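Local coordinates for nucleoprotein (Schmallenberg virus, PDB 4JNG) that encapsidates the viral RNA genome, shielding it from nucleases and forming the helical nucleocapsid that serves as template for transcription and replication, at residues Val39-Phe43 with Phe66-Phe71; Glu149-Asp153 with Lys179-Tyr185. One frame throughout, in Å; residues are numbered along the deposited sequence.

Contact 1 (Val39-Phe43 with Phe66-Phe71)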
loop_
_atom_site.group_PDB
_atom_site.type_symbol
_atom_site.label_atom_id
_atom_site.label_comp_id
_atom_site.label_asym_id
_atom_site.label_seq_id
_atom_site.Cartn_x
_atom_site.Cartn_y
_atom_site.Cartn_z
ATOM N N VAL B 39 -35.121 7.825 -4.725
ATOM C CA VAL B 39 -33.964 7.959 -5.596
ATOM C C VAL B 39 -32.770 8.469 -4.789
ATOM O O VAL B 39 -31.658 7.952 -4.936
ATOM C CB VAL B 39 -34.258 8.893 -6.790
ATOM C CG1 VAL B 39 -32.998 9.163 -7.590
ATOM C CG2 VAL B 39 -35.324 8.277 -7.684
ATOM N N ALA B 40 -32.995 9.459 -3.927
ATOM C CA ALA B 40 -31.913 9.980 -3.082
ATOM C C ALA B 40 -31.519 8.954 -2.023
ATOM O O ALA B 40 -30.352 8.860 -1.657
ATOM C CB ALA B 40 -32.304 11.297 -2.431
ATOM N N ARG B 41 -32.490 8.184 -1.539
ATOM C CA ARG B 41 -32.204 7.132 -0.566
ATOM C C ARG B 41 -31.194 6.131 -1.118
ATOM O O ARG B 41 -30.294 5.684 -0.413
ATOM C CB ARG B 41 -33.484 6.386 -0.180
ATOM C CG ARG B 41 -33.209 5.078 0.543
ATOM C CD ARG B 41 -34.459 4.249 0.792
ATOM N NE ARG B 41 -34.051 2.984 1.385
ATOM C CZ ARG B 41 -33.742 2.809 2.666
ATOM N NH1 ARG B 41 -33.812 3.811 3.540
ATOM N NH2 ARG B 41 -33.365 1.608 3.077
ATOM N N VAL B 42 -31.399 5.743 -2.370
ATOM C CA VAL B 42 -30.534 4.775 -3.020
ATOM C C VAL B 42 -29.161 5.404 -3.292
ATOM O O VAL B 42 -28.131 4.783 -3.031
ATOM C CB VAL B 42 -31.147 4.260 -4.331
ATOM C CG1 VAL B 42 -30.164 3.363 -5.063
ATOM C CG2 VAL B 42 -32.435 3.493 -4.054
ATOM N N PHE B 43 -29.146 6.633 -3.798
ATOM C CA PHE B 43 -27.869 7.302 -4.027
ATOM C C PHE B 43 -26.977 7.239 -2.794
ATOM O O PHE B 43 -25.853 6.743 -2.874
ATOM C CB PHE B 43 -28.023 8.758 -4.457
ATOM C CG PHE B 43 -26.711 9.452 -4.640
ATOM C CD1 PHE B 43 -25.996 9.301 -5.815
ATOM C CD2 PHE B 43 -26.161 10.214 -3.618
ATOM C CE1 PHE B 43 -24.763 9.910 -5.976
ATOM C CE2 PHE B 43 -24.936 10.825 -3.775
ATOM C CZ PHE B 43 -24.233 10.678 -4.960
ATOM N N PHE B 66 -29.650 5.259 -10.258
ATOM C CA PHE B 66 -30.018 5.145 -8.844
ATOM C C PHE B 66 -31.543 5.174 -8.687
ATOM O O PHE B 66 -32.178 6.159 -9.039
ATOM C CB PHE B 66 -29.421 6.297 -8.038
ATOM C CG PHE B 66 -27.925 6.306 -8.016
ATOM C CD1 PHE B 66 -27.229 5.526 -7.104
ATOM C CD2 PHE B 66 -27.209 7.090 -8.908
ATOM C CE1 PHE B 66 -25.841 5.532 -7.084
ATOM C CE2 PHE B 66 -25.825 7.091 -8.894
ATOM C CZ PHE B 66 -25.143 6.313 -7.980
ATOM N N GLY B 67 -32.113 4.104 -8.142
ATOM C CA GLY B 67 -33.570 3.982 -7.972
ATOM C C GLY B 67 -34.327 4.309 -9.245
ATOM O O GLY B 67 -35.295 5.067 -9.227
ATOM N N GLY B 68 -33.856 3.766 -10.363
ATOM C CA GLY B 68 -34.551 3.906 -11.638
ATOM C C GLY B 68 -34.237 5.148 -12.449
ATOM O O GLY B 68 -34.594 5.208 -13.624
ATOM N N VAL B 69 -33.575 6.139 -11.847
ATOM C CA VAL B 69 -33.240 7.375 -12.558
ATOM C C VAL B 69 -31.778 7.320 -13.018
ATOM O O VAL B 69 -30.889 7.091 -12.198
ATOM C CB VAL B 69 -33.458 8.617 -11.669
ATOM C CG1 VAL B 69 -33.068 9.881 -12.419
ATOM C CG2 VAL B 69 -34.915 8.694 -11.228
ATOM N N LYS B 70 -31.554 7.552 -14.315
ATOM C CA LYS B 70 -30.221 7.474 -14.933
ATOM C C LYS B 70 -29.513 8.827 -15.016
ATOM O O LYS B 70 -30.040 9.761 -15.609
ATOM C CB LYS B 70 -30.308 6.908 -16.356
ATOM C CG LYS B 70 -28.924 6.715 -16.983
ATOM C CD LYS B 70 -28.984 6.423 -18.471
ATOM C CE LYS B 70 -28.731 4.956 -18.771
ATOM N NZ LYS B 70 -29.310 4.565 -20.084
ATOM N N PHE B 71 -28.297 8.890 -14.478
ATOM C CA PHE B 71 -27.486 10.109 -14.449
ATOM C C PHE B 71 -26.205 9.929 -15.252
ATOM O O PHE B 71 -25.542 8.903 -15.134
ATOM C CB PHE B 71 -27.087 10.434 -13.015
ATOM C CG PHE B 71 -28.244 10.708 -12.112
ATOM C CD1 PHE B 71 -28.931 9.665 -11.507
ATOM C CD2 PHE B 71 -28.637 12.013 -11.849
ATOM C CE1 PHE B 71 -30.010 9.915 -10.677
ATOM C CE2 PHE B 71 -29.714 12.271 -11.019
ATOM C CZ PHE B 71 -30.400 11.221 -10.431
#

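Contact 2 (Glu149-Asp153 with Lys179-Tyr185). With nucleotides of chain A.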
loop_
_atom_site.group_PDB
_atom_site.type_symbol
_atom_site.label_atom_id
_atom_site.label_comp_id
_atom_site.label_asym_id
_atom_site.label_seq_id
_atom_site.Cartn_x
_atom_site.Cartn_y
_atom_site.Cartn_z
ATOM N N GLU B 149 -20.560 21.081 1.331
ATOM C CA GLU B 149 -19.692 22.258 1.540
ATOM C C GLU B 149 -19.770 23.314 0.416
ATOM O O GLU B 149 -19.362 24.461 0.601
ATOM C CB GLU B 149 -18.241 21.820 1.804
ATOM C CG GLU B 149 -17.434 21.383 0.587
ATOM C CD GLU B 149 -17.852 20.048 -0.007
ATOM O OE1 GLU B 149 -18.523 19.223 0.664
ATOM O OE2 GLU B 149 -17.493 19.829 -1.176
ATOM N N MET B 150 -20.300 22.926 -0.741
ATOM C CA MET B 150 -20.626 23.873 -1.805
ATOM C C MET B 150 -21.783 24.829 -1.445
ATOM O O MET B 150 -22.012 25.810 -2.158
ATOM C CB MET B 150 -21.051 23.119 -3.068
ATOM C CG MET B 150 -20.017 22.206 -3.693
ATOM S SD MET B 150 -20.609 21.615 -5.297
ATOM C CE MET B 150 -21.727 20.293 -4.859
ATOM N N PHE B 151 -22.524 24.537 -0.374
ATOM C CA PHE B 151 -23.677 25.346 0.015
ATOM C C PHE B 151 -23.658 25.659 1.509
ATOM O O PHE B 151 -24.558 25.268 2.253
ATOM C CB PHE B 151 -24.978 24.610 -0.357
ATOM C CG PHE B 151 -25.023 24.149 -1.785
ATOM C CD1 PHE B 151 -25.123 25.067 -2.816
ATOM C CD2 PHE B 151 -24.949 22.801 -2.097
ATOM C CE1 PHE B 151 -25.146 24.651 -4.136
ATOM C CE2 PHE B 151 -24.981 22.375 -3.411
ATOM C CZ PHE B 151 -25.073 23.304 -4.433
ATOM N N LEU B 152 -22.631 26.375 1.954
ATOM C CA LEU B 152 -22.550 26.795 3.356
ATOM C C LEU B 152 -23.799 27.588 3.807
ATOM O O LEU B 152 -24.258 27.426 4.934
ATOM C CB LEU B 152 -21.253 27.587 3.602
ATOM C CG LEU B 152 -19.974 26.866 4.083
ATOM C CD1 LEU B 152 -20.034 25.345 4.123
ATOM C CD2 LEU B 152 -18.772 27.321 3.264
ATOM N N ASP B 153 -24.368 28.403 2.919
ATOM C CA ASP B 153 -25.583 29.170 3.229
ATOM C C ASP B 153 -26.789 28.270 3.538
ATOM O O ASP B 153 -27.488 28.475 4.537
ATOM C CB ASP B 153 -25.919 30.120 2.068
ATOM C CG ASP B 153 -27.179 30.949 2.318
ATOM O OD1 ASP B 153 -28.289 30.371 2.358
ATOM O OD2 ASP B 153 -27.063 32.185 2.450
ATOM N N LYS B 179 -10.856 22.530 0.186
ATOM C CA LYS B 179 -11.991 22.948 -0.629
ATOM C C LYS B 179 -12.929 23.885 0.110
ATOM O O LYS B 179 -13.274 24.960 -0.396
ATOM C CB LYS B 179 -12.792 21.742 -1.143
ATOM C CG LYS B 179 -13.775 22.140 -2.235
ATOM C CD LYS B 179 -14.552 20.969 -2.808
ATOM C CE LYS B 179 -15.777 21.449 -3.584
ATOM N NZ LYS B 179 -15.464 22.312 -4.754
ATOM N N VAL B 180 -13.355 23.473 1.297
ATOM C CA VAL B 180 -14.362 24.219 2.040
ATOM C C VAL B 180 -13.877 25.626 2.376
ATOM O O VAL B 180 -14.644 26.589 2.313
ATOM C CB VAL B 180 -14.836 23.462 3.311
ATOM C CG1 VAL B 180 -13.730 23.346 4.353
ATOM C CG2 VAL B 180 -16.068 24.134 3.902
ATOM N N LEU B 181 -12.588 25.756 2.675
ATOM C CA LEU B 181 -12.043 27.041 3.079
ATOM C C LEU B 181 -12.048 28.081 1.961
ATOM O O LEU B 181 -11.950 29.278 2.247
ATOM C CB LEU B 181 -10.657 26.858 3.699
ATOM C CG LEU B 181 -10.779 26.075 5.014
ATOM C CD1 LEU B 181 -9.427 25.575 5.492
ATOM C CD2 LEU B 181 -11.464 26.915 6.085
ATOM N N ARG B 182 -12.194 27.648 0.706
ATOM C CA ARG B 182 -12.363 28.606 -0.393
ATOM C C ARG B 182 -13.763 28.655 -1.011
ATOM O O ARG B 182 -13.972 29.336 -2.014
ATOM C CB ARG B 182 -11.287 28.436 -1.471
ATOM C CG ARG B 182 -11.023 27.039 -1.991
ATOM C CD ARG B 182 -9.988 27.138 -3.105
ATOM N NE ARG B 182 -9.840 25.885 -3.847
ATOM C CZ ARG B 182 -8.811 25.045 -3.752
ATOM N NH1 ARG B 182 -7.784 25.298 -2.941
ATOM N NH2 ARG B 182 -8.804 23.942 -4.488
ATOM N N GLN B 183 -14.726 27.977 -0.393
ATOM C CA GLN B 183 -16.121 28.139 -0.781
ATOM C C GLN B 183 -16.623 29.472 -0.262
ATOM O O GLN B 183 -16.084 30.002 0.715
ATOM C CB GLN B 183 -16.977 26.996 -0.227
ATOM C CG GLN B 183 -16.571 25.637 -0.760
ATOM C CD GLN B 183 -16.501 25.619 -2.276
ATOM O OE1 GLN B 183 -17.482 25.935 -2.956
ATOM N NE2 GLN B 183 -15.339 25.269 -2.816
ATOM N N ARG B 184 -17.637 30.025 -0.921
ATOM C CA ARG B 184 -18.249 31.263 -0.452
ATOM C C ARG B 184 -19.587 31.022 0.240
ATOM O O ARG B 184 -20.152 29.925 0.181
ATOM C CB ARG B 184 -18.356 32.326 -1.554
ATOM C CG ARG B 184 -18.824 31.883 -2.928
ATOM C CD ARG B 184 -18.485 32.961 -3.954
ATOM N NE ARG B 184 -17.040 33.090 -4.142
ATOM C CZ ARG B 184 -16.453 33.912 -5.011
ATOM N NH1 ARG B 184 -17.176 34.698 -5.804
ATOM N NH2 ARG B 184 -15.126 33.945 -5.091
ATOM N N TYR B 185 -20.064 32.058 0.922
ATOM C CA TYR B 185 -21.280 31.990 1.712
ATOM C C TYR B 185 -22.298 32.963 1.137
ATOM O O TYR B 185 -22.154 34.175 1.285
ATOM C CB TYR B 185 -20.966 32.325 3.173
ATOM C CG TYR B 185 -22.176 32.371 4.076
ATOM C CD1 TYR B 185 -22.734 31.204 4.589
ATOM C CD2 TYR B 185 -22.764 33.585 4.421
ATOM C CE1 TYR B 185 -23.845 31.242 5.416
ATOM C CE2 TYR B 185 -23.875 33.632 5.247
ATOM C CZ TYR B 185 -24.411 32.459 5.741
ATOM O OH TYR B 185 -25.512 32.510 6.561
ATOM P P U A 22 -11.518 30.751 -7.011
ATOM O OP1 U A 22 -11.908 31.768 -8.016
ATOM O OP2 U A 22 -10.591 31.113 -5.907
ATOM O "O5'" U A 22 -12.856 30.150 -6.391
ATOM C "C5'" U A 22 -12.828 29.388 -5.177
ATOM C "C4'" U A 22 -14.105 28.596 -5.037
ATOM O "O4'" U A 22 -15.241 29.487 -5.127
ATOM C "C3'" U A 22 -14.327 27.507 -6.084
ATOM O "O3'" U A 22 -14.434 26.276 -5.397
ATOM C "C2'" U A 22 -15.611 27.915 -6.808
ATOM O "O2'" U A 22 -16.462 26.838 -7.155
ATOM C "C1'" U A 22 -16.288 28.819 -5.780
ATOM N N1 U A 22 -17.172 29.826 -6.381
ATOM C C2 U A 22 -18.478 29.897 -5.931
ATOM O O2 U A 22 -18.918 29.175 -5.053
ATOM N N3 U A 22 -19.244 30.857 -6.541
ATOM C C4 U A 22 -18.856 31.728 -7.535
ATOM O O4 U A 22 -19.670 32.535 -7.985
ATOM C C5 U A 22 -17.492 31.593 -7.946
ATOM C C6 U A 22 -16.716 30.669 -7.370
ATOM P P U A 23 -13.338 25.163 -5.611
ATOM O OP1 U A 23 -13.485 24.153 -4.549
ATOM O OP2 U A 23 -12.028 25.832 -5.796
ATOM O "O5'" U A 23 -13.827 24.504 -6.967
ATOM C "C5'" U A 23 -12.837 24.023 -7.839
ATOM C "C4'" U A 23 -13.435 23.478 -9.102
ATOM O "O4'" U A 23 -12.610 23.975 -10.188
ATOM C "C3'" U A 23 -13.406 21.952 -9.199
ATOM O "O3'" U A 23 -14.692 21.337 -9.039
ATOM C "C2'" U A 23 -12.787 21.698 -10.572
ATOM O "O2'" U A 23 -13.713 21.677 -11.633
ATOM C "C1'" U A 23 -11.868 22.907 -10.726
ATOM N N1 U A 23 -10.595 22.775 -9.996
ATOM C C2 U A 23 -9.686 21.864 -10.494
ATOM O O2 U A 23 -9.894 21.202 -11.496
ATOM N N3 U A 23 -8.515 21.766 -9.782
ATOM C C4 U A 23 -8.166 22.469 -8.649
ATOM O O4 U A 23 -7.072 22.265 -8.120
ATOM C C5 U A 23 -9.161 23.389 -8.192
ATOM C C6 U A 23 -10.310 23.511 -8.867
ATOM P P U A 24 -14.894 20.120 -8.010
ATOM O OP1 U A 24 -16.303 19.609 -8.157
ATOM O OP2 U A 24 -14.413 20.548 -6.677
ATOM O "O5'" U A 24 -13.896 19.001 -8.535
ATOM C "C5'" U A 24 -13.943 18.508 -9.880
ATOM C "C4'" U A 24 -12.749 17.625 -10.142
ATOM O "O4'" U A 24 -11.548 18.440 -10.260
ATOM C "C3'" U A 24 -12.411 16.625 -9.047
ATOM O "O3'" U A 24 -13.206 15.456 -9.129
ATOM C "C2'" U A 24 -10.938 16.352 -9.328
ATOM O "O2'" U A 24 -10.683 15.487 -10.419
ATOM C "C1'" U A 24 -10.447 17.750 -9.694
ATOM N N1 U A 24 -9.941 18.525 -8.551
ATOM C C2 U A 24 -8.658 18.251 -8.116
ATOM O O2 U A 24 -7.956 17.396 -8.626
ATOM N N3 U A 24 -8.234 19.010 -7.052
ATOM C C4 U A 24 -8.942 19.995 -6.397
ATOM O O4 U A 24 -8.421 20.592 -5.455
ATOM C C5 U A 24 -10.262 20.217 -6.905
ATOM C C6 U A 24 -10.706 19.490 -7.937
HETATM O O HOH W 1 -23.416 29.577 0.400
#

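Contact 1 (Val39-Phe43 with Phe66-Phe71)
One turn of helix 37-45 lies against the tip of a two-stranded antiparallel hairpin. Within the helical segment F43 N donates to V39 O at 3.1 Å; in the hairpin, F66 N to V69 O (2.9 Å) and V69 N to F66 O (3.1 Å) close a two-residue type I' turn over G67 and G68. The backbones come nearest at V39 and G67, with CA atoms 4.6 Å apart, and at F43 and F66, 5.7 Å. That proximity depends on glycine at G67, which has positive phi (49°) and where a CB would sit about 3.3 Å from V39 CA. At G68 (phi 86°, psi -13°) the turn itself calls for glycine, since a side chain would collide with the preceding carbonyl.

V39 fits over the turn, its CG1 3.4 Å from F66 O and its CG2 3.6 Å from both G67 O and V69 CG2. V42 CG1 approaches G67 N at 3.7 Å and F66 CD1 at 4.2 Å, beside the edge of that ring. F43 directs its edge at the face of F66 in a T-shaped pair, with centroids 5.0 Å apart and planes at 68°; beyond it, F43 packs on M96 and L100 of helix 93-110. F66 also stacks on F7 of a second subunit, whose strand pairs in parallel with F66 and extends the sheet across the interface.

Between the two segments, then, cohesion comes from apolar and aromatic packing, without direct hydrogen bonds. Fit of shape, with G67 leaving room for V39, joins helix to hairpin beside a subunit interface.

Contact 2 (Glu149-Asp153 with Lys179-Tyr185)
The RNA-binding cleft of the nucleoprotein takes part of its wall from this contact, and K179, R182 and R184 are all RNA-binding residues. K179 NZ bridges consecutive phosphates, donating to U23 OP1 at 2.7 Å and U24 OP2 at 2.8 Å of chain A. R182 NE reaches U23 OP2 (2.9 Å), while the guanidinium of R184 lies over U22, with C5 of the base above one face. Q183 NE2 is held by K179 O (3.2 Å) and also donates to U22 O3' (2.9 Å), tying the K179 backbone to the RNA sugar.

Residues 149-153, from the loop between helices 138-142 and 158-168, pack against the flank of 179-185 and touch the side chains of K179 and Q183 themselves; the CA-to-CB bonds of R182 and R184 point away from this loop. E149 OE2 is 3.4 Å from K179 CE, its O 3.3 Å from Q183 CG, and its CB 3.8 Å from V180 CG2. L152 adds apolar contacts, CD1 to V180 CG2 at 4.2 Å and CD2 to Q183 CB at 3.9 Å. Farther along, Y185 CE1 lies 3.5 Å from D153 CA, and its CD1 4.0 Å from L152 CB; the same ring stacks on F157. One water accepts from D153 N (2.9 Å) and donates to R184 O (3.3 Å), bridging the two backbones.

From the N terminus, helix 37-45 comes first, and contact 1 closes when the chain returns through strand 61-66 to the hairpin turn, after 22 intervening residues that include helix 47-56. The chain then runs on through helices 93-110, 112-121 and 138-142 before contact 2 opens at 149; helix 158-168 lies within its 25-residue loop. The two loops are in series, neither enclosing nor crossing the other. The centres of contacts 1 and 2 are about 26 Å apart, on opposite sides of the chain's centre, and their nearest atoms about 10 Å apart. Helix 93-110 touches both: F43 and F71 of contact 1 meet M96, while E149 and M150 of contact 2 meet H94 and Y99.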